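Local atomic coordinates of trehalose synthase regulatory protein (Candida albicans, PDB entry 5HUS), a protein that probably acts as a regulatory subunit of the fungal trehalose synthase complex, with a C-terminal domain related to the trehalose-phosphatases of the HAD superfamily. Residues 2-7 with 290-295; 15-20 with 242-247; 28-33 with 48-53; 70-75 with 102-107; 258-263 with 286-291. One frame throughout, in Å; residues are numbered along the deposited sequence.

Interaction 1 of 5, residues 2-7 with 290-295; sequences NLVPFT and ATYGVR
Ala-290 meets Leu-3 through its carbonyl: Leu-3 CD2 rests 3.3 Å from Ala-290 O. Thr-291 also offers a carbonyl, and Val-4 CG1 packs 3.3 Å from Thr-291 O; a first torsion of 47° puts CG1 between the backbone N and the carbonyl carbon of Val-4, and both methyls reach the tyrosine ring that follows. At Tyr-292 two side chains arrive in different ways. Val-4 lies alongside, pointing the same way, with its CG1 3.6 Å from Tyr-292 CD1, while Phe-6 crosses at about a right angle and turns its ring edge to the tyrosine face, a T-shaped stack with planes at 64°. Gly-293 carries the main-chain link: its N donates to Val-4 O at 3.2 Å, and its O accepts Phe-6 N at 3.1 Å in an almost straight bond (177°). Val-294 ends the contact, its CG1 in the plane of the Phe-6 ring at the edge and 3.6 Å from Phe-6 CB. Leu-300 and Leu-304 of helix 297-304 and Phe-11 also pack on Phe-6. The two bonds about Gly-293 are those of a parallel strand pair, here adding 4-5 as the outermost strand of the Rossmann-like sheet of a HAD-type domain.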
# COMPACT_ATOMS: atom_id res chain seq x y z
N ASN A 2 -8.05 -20.24 -7.85
CA ASN A 2 -7.30 -21.19 -8.65
C ASN A 2 -5.79 -21.00 -8.51
O ASN A 2 -5.01 -21.56 -9.27
CB ASN A 2 -7.70 -21.08 -10.12
CG ASN A 2 -9.15 -21.44 -10.36
OD1 ASN A 2 -9.90 -21.72 -9.42
ND2 ASN A 2 -9.56 -21.44 -11.63
N LEU A 3 -5.40 -20.18 -7.54
CA LEU A 3 -3.99 -19.91 -7.30
C LEU A 3 -3.33 -21.05 -6.53
O LEU A 3 -3.98 -21.73 -5.74
CB LEU A 3 -3.81 -18.61 -6.51
CG LEU A 3 -4.40 -17.35 -7.12
CD1 LEU A 3 -4.24 -16.20 -6.15
CD2 LEU A 3 -3.71 -17.05 -8.44
N VAL A 4 -2.04 -21.25 -6.77
CA VAL A 4 -1.28 -22.18 -5.96
C VAL A 4 -1.23 -21.65 -4.53
O VAL A 4 -0.96 -20.47 -4.31
CB VAL A 4 0.14 -22.41 -6.52
CG1 VAL A 4 0.80 -21.08 -6.87
CG2 VAL A 4 0.99 -23.21 -5.53
N PRO A 5 -1.52 -22.52 -3.55
CA PRO A 5 -1.47 -22.12 -2.14
C PRO A 5 -0.08 -21.70 -1.69
O PRO A 5 0.91 -22.38 -1.98
CB PRO A 5 -1.92 -23.39 -1.41
CG PRO A 5 -2.77 -24.11 -2.41
CD PRO A 5 -2.11 -23.86 -3.73
N PHE A 6 -0.01 -20.58 -0.99
CA PHE A 6 1.22 -20.13 -0.35
C PHE A 6 1.61 -21.15 0.73
O PHE A 6 0.78 -21.52 1.57
CB PHE A 6 1.00 -18.73 0.24
CG PHE A 6 2.26 -18.03 0.68
CD1 PHE A 6 2.30 -17.36 1.90
CD2 PHE A 6 3.39 -18.02 -0.12
CE1 PHE A 6 3.45 -16.71 2.31
CE2 PHE A 6 4.54 -17.37 0.29
CZ PHE A 6 4.58 -16.71 1.51
N THR A 7 2.85 -21.61 0.69
CA THR A 7 3.34 -22.61 1.64
C THR A 7 4.68 -22.20 2.23
O THR A 7 5.35 -21.30 1.72
CB THR A 7 3.49 -23.99 0.98
OG1 THR A 7 4.48 -23.92 -0.05
CG2 THR A 7 2.17 -24.45 0.37
N ALA A 290 -1.57 -11.93 -8.65
CA ALA A 290 -0.80 -12.57 -7.59
C ALA A 290 -0.56 -14.04 -7.95
O ALA A 290 -1.44 -14.70 -8.49
CB ALA A 290 -1.52 -12.47 -6.24
N THR A 291 0.65 -14.52 -7.68
CA THR A 291 0.97 -15.92 -7.97
C THR A 291 0.34 -16.87 -6.97
O THR A 291 -0.20 -17.92 -7.34
CB THR A 291 2.49 -16.15 -7.98
OG1 THR A 291 3.12 -15.21 -8.86
CG2 THR A 291 2.82 -17.58 -8.44
N TYR A 292 0.39 -16.49 -5.69
CA TYR A 292 -0.05 -17.35 -4.60
C TYR A 292 -1.26 -16.79 -3.86
O TYR A 292 -1.52 -15.59 -3.90
CB TYR A 292 1.09 -17.56 -3.60
CG TYR A 292 2.29 -18.30 -4.14
CD1 TYR A 292 2.40 -19.68 -4.01
CD2 TYR A 292 3.32 -17.61 -4.76
CE1 TYR A 292 3.50 -20.36 -4.50
CE2 TYR A 292 4.43 -18.28 -5.26
CZ TYR A 292 4.52 -19.65 -5.12
OH TYR A 292 5.62 -20.32 -5.61
N GLY A 293 -1.98 -17.66 -3.16
CA GLY A 293 -3.08 -17.22 -2.31
C GLY A 293 -3.03 -17.81 -0.91
O GLY A 293 -2.59 -18.95 -0.73
N VAL A 294 -3.45 -17.03 0.08
CA VAL A 294 -3.63 -17.51 1.46
C VAL A 294 -5.03 -17.18 1.94
O VAL A 294 -5.58 -16.14 1.58
CB VAL A 294 -2.63 -16.89 2.46
CG1 VAL A 294 -1.44 -17.81 2.69
CG2 VAL A 294 -2.20 -15.50 2.02
N ARG A 295 -5.61 -18.03 2.77
CA ARG A 295 -7.00 -17.84 3.16
C ARG A 295 -7.19 -17.06 4.45
O ARG A 295 -8.31 -16.71 4.81
CB ARG A 295 -7.69 -19.20 3.26
CG ARG A 295 -7.71 -19.92 1.93
CD ARG A 295 -8.79 -20.98 1.83
NE ARG A 295 -9.06 -21.29 0.43
CZ ARG A 295 -10.11 -20.85 -0.25
NH1 ARG A 295 -11.02 -20.09 0.35
NH2 ARG A 295 -10.27 -21.18 -1.52

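Interaction 2 of 5, residues 15-20 with 242-247; sequences CSVNGK and EVAAVL
Lys-20 and Val-243 form a parallel beta bridge where strands 20-26 and 243-250 start, neighbours in the central sheet of the HAD-type Rossmann-like fold. Three backbone bonds make the link. Lys-20 N donates to Glu-242 O at 2.7 Å, lying in the carbonyl plane. Lys-20 O is gripped twice, by Ala-244 N at 2.8 Å and, weakly, by Ala-245 N at 3.3 Å; Ala-244 departs from the extended conformation (psi -6°), and two successive N-H groups turn to one carbonyl. The apolar contacts come from Val-17, which approaches from the preceding loop: its CB lies 3.8 Å from Ala-244 CB, and its CG2 meets Ala-245 CB at 3.9 Å. Gly-19, just before Lys-20, passes its CA near the methyl of Ala-244. Charge plays a looser part. The Lys-20 chain, extended beyond CG, runs past the bent Glu-242, but its NZ stays 4.5 Å from Glu-242 OE1, beyond a salt bridge, and bonds instead to the backbone O of His-212. Attraction between the two charges may still favour their neighbourhood. Where the lysine leaves the backbone, its CB sits just 3.2 Å from Glu-242 O, the same oxygen that accepts its N-H.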
# COMPACT_ATOMS: atom_id res chain seq x y z
N CYS A 15 13.31 -17.44 -0.04
CA CYS A 15 14.38 -17.00 0.86
C CYS A 15 15.76 -17.50 0.44
O CYS A 15 16.78 -17.01 0.92
CB CYS A 15 14.12 -17.48 2.29
SG CYS A 15 12.76 -16.70 3.15
N SER A 16 15.79 -18.49 -0.45
CA SER A 16 17.04 -19.17 -0.78
C SER A 16 17.89 -18.32 -1.71
O SER A 16 18.12 -18.68 -2.87
CB SER A 16 16.76 -20.53 -1.40
OG SER A 16 17.95 -21.31 -1.48
N VAL A 17 18.36 -17.18 -1.20
CA VAL A 17 19.17 -16.26 -1.99
C VAL A 17 20.34 -15.74 -1.17
O VAL A 17 20.37 -15.85 0.05
CB VAL A 17 18.35 -15.04 -2.48
CG1 VAL A 17 17.29 -15.47 -3.48
CG2 VAL A 17 17.73 -14.30 -1.31
N ASN A 18 21.31 -15.17 -1.87
CA ASN A 18 22.44 -14.52 -1.23
C ASN A 18 22.29 -13.01 -1.32
O ASN A 18 22.59 -12.40 -2.35
CB ASN A 18 23.75 -14.97 -1.87
CG ASN A 18 24.96 -14.55 -1.07
OD1 ASN A 18 24.84 -14.11 0.08
ND2 ASN A 18 26.14 -14.69 -1.66
N GLY A 19 21.80 -12.40 -0.24
CA GLY A 19 21.56 -10.96 -0.22
C GLY A 19 20.36 -10.59 0.63
O GLY A 19 19.79 -11.44 1.31
N LYS A 20 19.97 -9.32 0.57
CA LYS A 20 18.87 -8.82 1.39
C LYS A 20 17.50 -9.27 0.88
O LYS A 20 17.31 -9.51 -0.32
CB LYS A 20 18.91 -7.29 1.45
CG LYS A 20 20.14 -6.70 2.12
CD LYS A 20 20.20 -5.20 1.86
CE LYS A 20 21.36 -4.53 2.59
NZ LYS A 20 21.39 -3.06 2.30
N GLU A 242 21.94 -5.41 -3.89
CA GLU A 242 21.97 -5.75 -2.47
C GLU A 242 20.72 -6.52 -2.07
O GLU A 242 20.78 -7.38 -1.19
CB GLU A 242 22.10 -4.49 -1.61
CG GLU A 242 23.42 -3.74 -1.77
CD GLU A 242 24.55 -4.37 -0.98
OE1 GLU A 242 24.30 -5.34 -0.23
OE2 GLU A 242 25.70 -3.89 -1.10
N VAL A 243 19.60 -6.21 -2.70
CA VAL A 243 18.36 -6.95 -2.47
C VAL A 243 18.22 -8.06 -3.51
O VAL A 243 18.17 -7.79 -4.71
CB VAL A 243 17.12 -6.03 -2.49
CG1 VAL A 243 15.83 -6.86 -2.47
CG2 VAL A 243 17.15 -5.06 -1.32
N ALA A 244 18.16 -9.30 -3.03
CA ALA A 244 18.09 -10.47 -3.91
C ALA A 244 16.71 -11.12 -3.93
O ALA A 244 16.47 -12.05 -4.69
CB ALA A 244 19.15 -11.49 -3.49
N ALA A 245 15.81 -10.64 -3.08
CA ALA A 245 14.46 -11.17 -3.03
C ALA A 245 13.46 -10.11 -2.58
O ALA A 245 13.72 -9.41 -1.60
CB ALA A 245 14.39 -12.38 -2.10
N VAL A 246 12.34 -10.01 -3.29
CA VAL A 246 11.27 -9.08 -2.93
C VAL A 246 9.94 -9.83 -2.86
O VAL A 246 9.63 -10.65 -3.73
CB VAL A 246 11.15 -7.92 -3.94
CG1 VAL A 246 10.06 -6.94 -3.50
CG2 VAL A 246 12.47 -7.20 -4.08
N LEU A 247 9.15 -9.54 -1.83
CA LEU A 247 7.84 -10.16 -1.67
C LEU A 247 6.80 -9.09 -1.39
O LEU A 247 7.05 -8.17 -0.61
CB LEU A 247 7.87 -11.20 -0.55
CG LEU A 247 6.62 -12.06 -0.27
CD1 LEU A 247 7.05 -13.40 0.32
CD2 LEU A 247 5.62 -11.38 0.66

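Interaction 3 of 5, residues 28-33 with 48-53; sequences EISSAV and VNVIDP
Ile-29 and Ile-51 lie side by side on the close-packed face of this short parallel strand pair. The Ile-29 CD1 methyl meets Ile-51 CG2 at 3.7 Å, while its CG2 branch, anti to the backbone N, touches Pro-53 CG at 3.8 Å. Leu-56 and Met-85, from helices 53-59 and 79-86, pack on Ile-29 as well. Two backbone bonds join the strands: Ile-51 N donates to Glu-28 O at 3.2 Å, nearly along the C=O axis, and Ser-30 N donates to Ile-51 O at 3.0 Å from 39° above the carbonyl plane. Packing is tight again where Ser-30 CB presses on Val-50 CG1 at 3.5 Å, closer than usual for two carbons; Ser-30 OG accepts Ala-32 N in an ST turn. Toward Glu-28 and Asn-49 the contact loosens. Glu-28 CB approaches Val-50 CG2 at 4.1 Å, but the glutamate bends away toward Lys-47, a long and weak ion pair. A water bridges here, accepting from Glu-28 N and donating to Asn-49 O, 2.6 Å from it. In HAD enzymes the first core strand leads into the catalytic loop; the segment after strand 20-26 is joined here by main-chain bonds and hydrocarbon contact, with charge contributing little across the pair.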
# COMPACT_ATOMS: atom_id res chain seq x y z
N GLU A 28 -4.60 -4.44 6.60
CA GLU A 28 -5.48 -3.54 7.35
C GLU A 28 -5.14 -3.65 8.83
O GLU A 28 -5.37 -4.68 9.45
CB GLU A 28 -6.95 -3.91 7.11
CG GLU A 28 -7.39 -3.78 5.67
CD GLU A 28 -7.72 -2.35 5.28
OE1 GLU A 28 -8.76 -1.83 5.74
OE2 GLU A 28 -6.94 -1.74 4.51
N ILE A 29 -4.55 -2.59 9.38
CA ILE A 29 -4.13 -2.61 10.77
C ILE A 29 -5.16 -1.84 11.60
O ILE A 29 -5.56 -0.74 11.23
CB ILE A 29 -2.73 -1.99 10.94
CG1 ILE A 29 -1.72 -2.76 10.09
CG2 ILE A 29 -2.31 -2.00 12.39
CD1 ILE A 29 -1.58 -4.21 10.45
N SER A 30 -5.59 -2.44 12.71
CA SER A 30 -6.60 -1.81 13.55
C SER A 30 -6.34 -2.11 15.02
O SER A 30 -5.98 -3.23 15.36
CB SER A 30 -8.00 -2.29 13.16
OG SER A 30 -8.98 -1.86 14.10
N SER A 31 -6.52 -1.10 15.87
CA SER A 31 -6.37 -1.30 17.31
C SER A 31 -7.70 -1.69 17.94
O SER A 31 -7.78 -1.91 19.15
CB SER A 31 -5.82 -0.04 17.97
OG SER A 31 -4.50 0.24 17.52
N ALA A 32 -8.75 -1.78 17.12
CA ALA A 32 -10.08 -2.18 17.59
C ALA A 32 -10.07 -3.57 18.21
O ALA A 32 -9.29 -4.43 17.82
CB ALA A 32 -11.07 -2.13 16.45
N VAL A 33 -10.95 -3.78 19.18
CA VAL A 33 -11.02 -5.06 19.87
C VAL A 33 -11.72 -6.12 19.02
O VAL A 33 -11.08 -7.04 18.52
CB VAL A 33 -11.76 -4.92 21.21
CG1 VAL A 33 -11.98 -6.28 21.85
CG2 VAL A 33 -10.98 -4.00 22.14
N VAL A 48 -12.50 -9.47 8.23
CA VAL A 48 -12.00 -10.46 9.18
C VAL A 48 -10.48 -10.60 9.06
O VAL A 48 -9.82 -11.11 9.97
CB VAL A 48 -12.68 -11.83 8.98
CG1 VAL A 48 -11.97 -12.63 7.89
CG2 VAL A 48 -12.69 -12.62 10.29
N ASN A 49 -9.92 -10.15 7.94
CA ASN A 49 -8.48 -10.16 7.75
C ASN A 49 -7.87 -8.84 8.21
O ASN A 49 -7.27 -8.10 7.43
CB ASN A 49 -8.12 -10.42 6.29
CG ASN A 49 -8.19 -11.89 5.93
OD1 ASN A 49 -7.77 -12.75 6.71
ND2 ASN A 49 -8.74 -12.19 4.76
N VAL A 50 -8.04 -8.57 9.49
CA VAL A 50 -7.53 -7.36 10.12
C VAL A 50 -6.68 -7.80 11.31
O VAL A 50 -6.97 -8.83 11.93
CB VAL A 50 -8.68 -6.44 10.56
CG1 VAL A 50 -8.15 -5.16 11.17
CG2 VAL A 50 -9.58 -6.13 9.38
N ILE A 51 -5.63 -7.05 11.63
CA ILE A 51 -4.81 -7.40 12.78
C ILE A 51 -4.29 -6.15 13.48
O ILE A 51 -4.19 -5.08 12.88
CB ILE A 51 -3.63 -8.32 12.38
CG1 ILE A 51 -3.06 -9.04 13.60
CG2 ILE A 51 -2.56 -7.54 11.63
CD1 ILE A 51 -2.36 -10.34 13.29
N ASP A 52 -3.98 -6.28 14.77
CA ASP A 52 -3.46 -5.19 15.57
C ASP A 52 -1.94 -5.12 15.47
O ASP A 52 -1.29 -6.10 15.11
CB ASP A 52 -3.90 -5.36 17.03
CG ASP A 52 -3.44 -6.67 17.62
OD1 ASP A 52 -3.80 -7.73 17.07
OD2 ASP A 52 -2.70 -6.63 18.62
N PRO A 53 -1.36 -3.94 15.78
CA PRO A 53 0.09 -3.76 15.68
C PRO A 53 0.90 -4.77 16.49
O PRO A 53 1.83 -5.37 15.95
CB PRO A 53 0.29 -2.35 16.23
CG PRO A 53 -0.98 -1.65 15.88
CD PRO A 53 -2.05 -2.68 16.07
O HOH W 1 -5.50 -7.04 5.85

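Interaction 4 of 5, residues 70-75 with 102-107; sequences FVYLLS and VKLIGA
Ile-105 reaches with its CD1 methyl between Phe-70 and Tyr-72, two residues of strand 69-74 in the central Rossmann-like sheet of this HAD-type domain. CD1 lies 3.7 Å from Phe-70 CB, near the plane of that ring at its edge, and 3.6 Å from Tyr-72 CE1; a second torsion of 164° extends the isoleucine to bring the methyl there. In the order of the sheet strand 93-96 stands between 69-74 and 101-103, so the two strands are not sheet neighbours, and the contact is made by side chains of 69-74 with the type II turn of Leu-104 to Ala-107 that follows strand 101-103. Further out, Leu-104 flanks the end of the tyrosine: its CA sits at the ring edge, 3.5 Å from Tyr-72 OH, and its CD2 is 3.6 Å from the same oxygen. His-212 of helix 200-213 stacks its ring on Phe-70 and meets the Tyr-72 ring at a steep angle. At the polar edge the phenol oxygen is held by two nitrogens, hydrogen-bonding both His-212 NE2 and the turn, which would fix the rotation of the hydroxyl. The turn's bond is fairly straight: Ile-105 N donates to Tyr-72 OH at 3.2 Å with 164° at the hydrogen.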
# COMPACT_ATOMS: atom_id res chain seq x y z
N PHE A 70 14.04 -7.03 5.64
CA PHE A 70 13.40 -5.76 5.92
C PHE A 70 11.91 -5.87 5.64
O PHE A 70 11.51 -6.16 4.51
CB PHE A 70 14.02 -4.64 5.09
CG PHE A 70 15.51 -4.58 5.18
CD1 PHE A 70 16.31 -5.08 4.16
CD2 PHE A 70 16.13 -4.05 6.31
CE1 PHE A 70 17.69 -5.04 4.26
CE2 PHE A 70 17.50 -4.01 6.41
CZ PHE A 70 18.29 -4.50 5.38
N VAL A 71 11.10 -5.66 6.67
CA VAL A 71 9.65 -5.78 6.55
C VAL A 71 8.99 -4.41 6.62
O VAL A 71 9.25 -3.65 7.55
CB VAL A 71 9.05 -6.67 7.66
CG1 VAL A 71 7.55 -6.80 7.49
CG2 VAL A 71 9.72 -8.05 7.63
N TYR A 72 8.17 -4.10 5.61
CA TYR A 72 7.43 -2.83 5.55
C TYR A 72 5.93 -3.05 5.51
O TYR A 72 5.45 -3.92 4.78
CB TYR A 72 7.85 -2.00 4.33
CG TYR A 72 9.17 -1.31 4.52
CD1 TYR A 72 10.36 -2.03 4.49
CD2 TYR A 72 9.23 0.06 4.75
CE1 TYR A 72 11.57 -1.40 4.69
CE2 TYR A 72 10.44 0.70 4.95
CZ TYR A 72 11.60 -0.04 4.92
OH TYR A 72 12.81 0.60 5.11
N LEU A 73 5.21 -2.26 6.30
CA LEU A 73 3.76 -2.22 6.22
C LEU A 73 3.30 -1.15 5.23
O LEU A 73 3.76 -0.01 5.31
CB LEU A 73 3.16 -1.92 7.60
CG LEU A 73 1.66 -1.63 7.60
CD1 LEU A 73 0.88 -2.92 7.44
CD2 LEU A 73 1.26 -0.89 8.88
N LEU A 74 2.42 -1.52 4.31
CA LEU A 74 1.81 -0.56 3.39
C LEU A 74 0.38 -0.37 3.85
O LEU A 74 -0.40 -1.33 3.89
CB LEU A 74 1.87 -1.06 1.94
CG LEU A 74 1.13 -0.22 0.89
CD1 LEU A 74 1.69 1.21 0.81
CD2 LEU A 74 1.18 -0.89 -0.48
N SER A 75 0.04 0.86 4.21
CA SER A 75 -1.23 1.17 4.87
C SER A 75 -1.84 2.43 4.29
O SER A 75 -1.12 3.34 3.89
CB SER A 75 -1.00 1.34 6.37
OG SER A 75 -2.17 1.82 7.03
N VAL A 102 6.87 7.74 3.70
CA VAL A 102 7.65 6.55 4.01
C VAL A 102 8.52 6.79 5.24
O VAL A 102 9.25 7.79 5.30
CB VAL A 102 8.57 6.12 2.84
CG1 VAL A 102 9.49 4.96 3.28
CG2 VAL A 102 7.75 5.74 1.62
N LYS A 103 8.44 5.89 6.21
CA LYS A 103 9.37 5.91 7.33
C LYS A 103 10.23 4.65 7.26
O LYS A 103 9.78 3.55 7.60
CB LYS A 103 8.64 6.04 8.67
CG LYS A 103 9.57 6.01 9.88
CD LYS A 103 8.83 6.36 11.17
CE LYS A 103 8.50 7.85 11.22
NZ LYS A 103 7.96 8.29 12.55
N LEU A 104 11.45 4.82 6.76
CA LEU A 104 12.41 3.73 6.65
C LEU A 104 12.72 3.15 8.01
O LEU A 104 12.63 3.83 9.02
CB LEU A 104 13.69 4.23 5.98
CG LEU A 104 13.53 4.85 4.60
CD1 LEU A 104 14.82 5.55 4.18
CD2 LEU A 104 13.13 3.81 3.57
N ILE A 105 13.08 1.87 8.04
CA ILE A 105 13.39 1.20 9.29
C ILE A 105 14.51 1.93 10.02
O ILE A 105 15.56 2.21 9.44
CB ILE A 105 13.77 -0.28 9.04
CG1 ILE A 105 12.56 -1.05 8.51
CG2 ILE A 105 14.26 -0.93 10.31
CD1 ILE A 105 12.92 -2.39 7.87
N GLY A 106 14.26 2.28 11.28
CA GLY A 106 15.24 2.99 12.09
C GLY A 106 15.18 4.50 11.99
O GLY A 106 15.85 5.20 12.75
N ALA A 107 14.38 5.01 11.06
CA ALA A 107 14.31 6.46 10.83
C ALA A 107 13.38 7.14 11.83
O ALA A 107 12.35 6.59 12.20
CB ALA A 107 13.85 6.75 9.41

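Interaction 5 of 5, residues 258-263 with 286-291; sequences ANYEYV and TKTAAT
Tyr-260 of helix 254-265 and Ala-290 of an irregular loop bring their CA atoms within 5.6 Å of each other, with no hydrogen bond between the two segments. The side chains make the join. The methyl of Ala-290 sits squarely over the Tyr-260 ring, its CB 3.7 Å from the ring centroid and 3° off the normal, a CH-pi contact; the ring is turned to it by a second torsion of -44°. Thr-288 approaches the same ring obliquely, its OG1 3.8 Å from Tyr-260 CD2. That oxygen also accepts Ala-290 N at 3.0 Å, an ST turn that fixes the loop just where the methyl is delivered. Ala-289 packs nearer the helix backbone, its CB 3.8 Å from Glu-261 CG and 4.2 Å from Tyr-260 CB. Glu-257, one helical turn before Glu-261, holds the loop from outside the segment, one carboxylate oxygen bonding Thr-288 OG1 and the other Ala-289 N. At the far end of the ring, Tyr-260 OH bonds the backbone O of Gly-251. The Tyr-260 side chain also touches Thr-275, placing it where helix 254-265, strand 272-278 and the loop leading from that strand into 292-294 come together.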
# COMPACT_ATOMS: atom_id res chain seq x y z
N ALA A 258 -2.06 -3.54 -9.17
CA ALA A 258 -0.96 -2.76 -9.73
C ALA A 258 0.34 -3.12 -9.03
O ALA A 258 1.39 -3.23 -9.67
CB ALA A 258 -1.23 -1.27 -9.64
N ASN A 259 0.28 -3.30 -7.72
CA ASN A 259 1.46 -3.71 -6.96
C ASN A 259 1.93 -5.12 -7.32
O ASN A 259 3.13 -5.37 -7.42
CB ASN A 259 1.20 -3.59 -5.46
CG ASN A 259 1.02 -2.15 -5.01
OD1 ASN A 259 1.49 -1.22 -5.67
ND2 ASN A 259 0.35 -1.96 -3.88
N TYR A 260 0.99 -6.06 -7.49
CA TYR A 260 1.37 -7.43 -7.87
C TYR A 260 2.10 -7.42 -9.21
O TYR A 260 3.15 -8.02 -9.37
CB TYR A 260 0.16 -8.36 -7.97
CG TYR A 260 -0.56 -8.61 -6.67
CD1 TYR A 260 0.13 -8.86 -5.50
CD2 TYR A 260 -1.95 -8.58 -6.62
CE1 TYR A 260 -0.55 -9.09 -4.30
CE2 TYR A 260 -2.63 -8.80 -5.44
CZ TYR A 260 -1.93 -9.05 -4.29
OH TYR A 260 -2.62 -9.25 -3.13
N GLU A 261 1.51 -6.73 -10.18
CA GLU A 261 2.10 -6.67 -11.51
C GLU A 261 3.49 -6.04 -11.47
O GLU A 261 4.41 -6.51 -12.16
CB GLU A 261 1.18 -5.90 -12.46
CG GLU A 261 -0.12 -6.63 -12.75
CD GLU A 261 -1.08 -5.81 -13.60
OE1 GLU A 261 -0.63 -4.81 -14.19
OE2 GLU A 261 -2.27 -6.17 -13.67
N TYR A 262 3.66 -5.00 -10.66
CA TYR A 262 4.96 -4.35 -10.53
C TYR A 262 6.01 -5.27 -9.89
O TYR A 262 7.12 -5.40 -10.40
CB TYR A 262 4.85 -3.05 -9.72
CG TYR A 262 6.19 -2.38 -9.47
CD1 TYR A 262 7.06 -2.11 -10.52
CD2 TYR A 262 6.59 -2.04 -8.19
CE1 TYR A 262 8.29 -1.51 -10.30
CE2 TYR A 262 7.81 -1.43 -7.95
CZ TYR A 262 8.66 -1.17 -9.01
OH TYR A 262 9.88 -0.57 -8.79
N VAL A 263 5.65 -5.90 -8.77
CA VAL A 263 6.59 -6.78 -8.09
C VAL A 263 6.90 -7.99 -8.97
O VAL A 263 8.04 -8.45 -9.00
CB VAL A 263 6.05 -7.22 -6.71
CG1 VAL A 263 6.95 -8.27 -6.10
CG2 VAL A 263 5.97 -6.00 -5.81
N THR A 286 -12.71 -13.79 -8.34
CA THR A 286 -12.06 -12.54 -8.72
C THR A 286 -10.69 -12.81 -9.35
O THR A 286 -9.91 -13.61 -8.85
CB THR A 286 -11.87 -11.59 -7.52
OG1 THR A 286 -10.77 -12.03 -6.72
CG2 THR A 286 -13.13 -11.54 -6.68
N LYS A 287 -10.41 -12.13 -10.46
CA LYS A 287 -9.14 -12.31 -11.15
C LYS A 287 -8.00 -11.56 -10.46
O LYS A 287 -8.21 -10.48 -9.90
CB LYS A 287 -9.26 -11.84 -12.61
CG LYS A 287 -10.20 -12.70 -13.44
CD LYS A 287 -9.61 -14.09 -13.65
CE LYS A 287 -10.62 -15.03 -14.30
NZ LYS A 287 -11.80 -15.24 -13.43
N THR A 288 -6.80 -12.14 -10.49
CA THR A 288 -5.64 -11.52 -9.87
C THR A 288 -4.34 -11.87 -10.57
O THR A 288 -4.23 -12.91 -11.23
CB THR A 288 -5.51 -11.92 -8.39
OG1 THR A 288 -4.39 -11.23 -7.81
CG2 THR A 288 -5.30 -13.42 -8.26
N ALA A 289 -3.34 -11.01 -10.41
CA ALA A 289 -2.01 -11.25 -10.95
C ALA A 289 -1.09 -11.84 -9.89
O ALA A 289 0.05 -12.20 -10.19
CB ALA A 289 -1.42 -9.97 -11.51
N ALA A 290 -1.57 -11.93 -8.65
CA ALA A 290 -0.80 -12.57 -7.59
C ALA A 290 -0.56 -14.04 -7.95
O ALA A 290 -1.44 -14.70 -8.49
CB ALA A 290 -1.52 -12.47 -6.24
N THR A 291 0.65 -14.52 -7.68
CA THR A 291 0.97 -15.92 -7.97
C THR A 291 0.34 -16.87 -6.97
O THR A 291 -0.20 -17.92 -7.34
CB THR A 291 2.49 -16.15 -7.98
OG1 THR A 291 3.12 -15.21 -8.86
CG2 THR A 291 2.82 -17.58 -8.44

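In the fold
From the N terminus, interaction 1 opens first and closes the longest loop, laying the chain start beside strand 292-294 at the edge of the central sheet. Within that loop, interaction 2 joins the entry to strand 20-26 with strand 243-250. Interactions 3 and 4 follow one another inside interaction 2, the first a short parallel pair closed around a loop with unmodelled residues, the second enclosing strand 93-96 along the chain; Ile-29 packs on Leu-73 between them. Lys-20 likewise packs on Phe-70, linking interactions 2 and 4. Interaction 5 opens only after interaction 2 has closed and ends on the stretch used by interaction 1, where Leu-3 touches Thr-288. None cross.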